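Local structure of protease VP4 (Blotched snakehead virus, 2GEF) at residues Leu159-Val164 against Ile197-Asp201. The protein acts as a birnavirus serine protease with a serine/lysine catalytic dyad, forms part of the viral polyprotein and probably cleaves it. Residues are numbered along the deposited sequence.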
loop_
_atom_site.group_PDB
_atom_site.type_symbol
_atom_site.label_atom_id
_atom_site.label_comp_id
_atom_site.label_asym_id
_atom_site.label_seq_id
_atom_site.Cartn_x
_atom_site.Cartn_y
_atom_site.Cartn_z
ATOM N N LEU A 159 -10.706 4.544 3.980
ATOM C CA LEU A 159 -10.990 5.850 4.555
ATOM C C LEU A 159 -12.455 6.245 4.425
ATOM O O LEU A 159 -13.076 6.049 3.387
ATOM C CB LEU A 159 -10.061 6.968 4.027
ATOM C CG LEU A 159 -8.642 6.929 4.655
ATOM C CD1 LEU A 159 -7.845 7.990 4.009
ATOM C CD2 LEU A 159 -8.738 7.213 6.152
ATOM N N SER A 160 -12.990 6.703 5.544
ATOM C CA SER A 160 -14.239 7.515 5.585
ATOM C C SER A 160 -14.040 8.940 6.078
ATOM O O SER A 160 -14.028 9.112 7.257
ATOM C CB SER A 160 -15.162 6.885 6.594
ATOM O OG SER A 160 -16.395 7.428 6.498
ATOM N N GLY A 161 -13.982 9.964 5.206
ATOM C CA GLY A 161 -13.414 11.236 5.593
ATOM C C GLY A 161 -12.008 10.931 6.183
ATOM O O GLY A 161 -11.166 10.384 5.522
ATOM N N THR A 162 -11.755 11.368 7.399
ATOM C CA THR A 162 -10.431 11.216 8.062
ATOM C C THR A 162 -10.435 9.999 9.072
ATOM O O THR A 162 -9.396 9.704 9.664
ATOM C CB THR A 162 -10.088 12.570 8.868
ATOM O OG1 THR A 162 -8.724 12.567 9.273
ATOM C CG2 THR A 162 -10.822 12.584 10.050
ATOM N N ASN A 163 -11.553 9.227 9.135
ATOM C CA ASN A 163 -11.737 8.038 9.992
ATOM C C ASN A 163 -11.345 6.837 9.227
ATOM O O ASN A 163 -11.818 6.656 8.149
ATOM C CB ASN A 163 -13.183 7.951 10.391
ATOM C CG ASN A 163 -13.517 8.943 11.437
ATOM O OD1 ASN A 163 -14.569 9.599 11.404
ATOM N ND2 ASN A 163 -12.581 9.167 12.326
ATOM N N VAL A 164 -10.406 6.058 9.730
ATOM C CA VAL A 164 -10.041 4.801 9.167
ATOM C C VAL A 164 -11.124 3.759 9.335
ATOM O O VAL A 164 -11.689 3.608 10.449
ATOM C CB VAL A 164 -8.686 4.367 9.730
ATOM C CG1 VAL A 164 -8.254 2.889 9.227
ATOM C CG2 VAL A 164 -7.546 5.445 9.274
ATOM N N ILE A 197 -4.288 2.274 14.116
ATOM C CA ILE A 197 -4.362 3.698 13.951
ATOM C C ILE A 197 -5.713 3.949 13.347
ATOM O O ILE A 197 -5.997 3.365 12.312
ATOM C CB ILE A 197 -3.191 4.199 13.004
ATOM C CG1 ILE A 197 -1.807 4.322 13.724
ATOM C CG2 ILE A 197 -3.528 5.457 12.502
ATOM C CD1 ILE A 197 -1.778 5.042 15.112
ATOM N N CYS A 198 -6.552 4.789 13.968
ATOM C CA CYS A 198 -7.971 4.971 13.548
ATOM C C CYS A 198 -8.228 6.244 12.822
ATOM O O CYS A 198 -9.309 6.508 12.339
ATOM C CB CYS A 198 -8.875 4.941 14.834
ATOM S SG CYS A 198 -8.543 3.312 15.593
ATOM N N THR A 199 -7.222 7.078 12.758
ATOM C CA THR A 199 -7.412 8.352 12.001
ATOM C C THR A 199 -6.233 8.628 11.109
ATOM O O THR A 199 -5.108 8.170 11.369
ATOM C CB THR A 199 -7.785 9.626 12.944
ATOM O OG1 THR A 199 -6.575 10.140 13.523
ATOM C CG2 THR A 199 -8.813 9.215 14.092
ATOM N N LEU A 200 -6.505 9.408 10.081
ATOM C CA LEU A 200 -5.444 9.912 9.181
ATOM C C LEU A 200 -4.367 10.837 9.789
ATOM O O LEU A 200 -3.217 10.847 9.351
ATOM C CB LEU A 200 -6.156 10.635 8.074
ATOM C CG LEU A 200 -5.557 10.482 6.737
ATOM C CD1 LEU A 200 -5.425 8.981 6.362
ATOM C CD2 LEU A 200 -6.310 11.358 5.702
ATOM N N ASP A 201 -4.762 11.649 10.737
ATOM C CA ASP A 201 -3.851 12.437 11.604
ATOM C C ASP A 201 -2.868 11.590 12.416
ATOM O O ASP A 201 -1.666 11.880 12.420
ATOM C CB ASP A 201 -4.668 13.389 12.472
ATOM C CG ASP A 201 -5.106 14.628 11.642
ATOM O OD1 ASP A 201 -4.254 15.318 10.971
ATOM O OD2 ASP A 201 -6.348 14.889 11.587
HETATM O O HOH W 1 -12.201 5.098 12.773
#
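Two backbone hydrogen bonds join these segments: Val164 N donates to Cys198 O (2.9 Å, 162° at the hydrogen) and Leu200 N to Thr162 O (2.9 Å, 166°). They flank Asn163 and Thr199, whose CA atoms are 4.8 Å apart, making these two an antiparallel, non-hydrogen-bonded pair in a single bridge. Thr162 O also receives a CA-H...O contact from Thr199 CA at 3.4 Å. Cys198 O has a second donor, water 1 at 3.2 Å, which also donates to Val164 O at 2.8 Å.

Residues 159-164 form a two-residue beta hairpin, closed by Ser160 N to Asn163 O (2.9 Å) and Asn163 N to Ser160 O (3.1 Å). Its type II' turn places Gly161 at phi 52°, psi -125°, with Gly161 N bonded to Asn97 OD1. The bridge thus ties an edge strand of the mixed four-stranded sheet to the start of helix 200-209. Thr199 is the N-cap, its OG1 accepting from Asp202 N, while Thr162 O serves Leu200 N, a first-turn amide without an intrahelical acceptor.

Leu159 CD1 packs on Leu200 CD1 at 3.5 Å, against helix 138-146, where Ala142 touches Leu200. The Val164 side chain lies about 9 Å from that of the nucleophile Ser136.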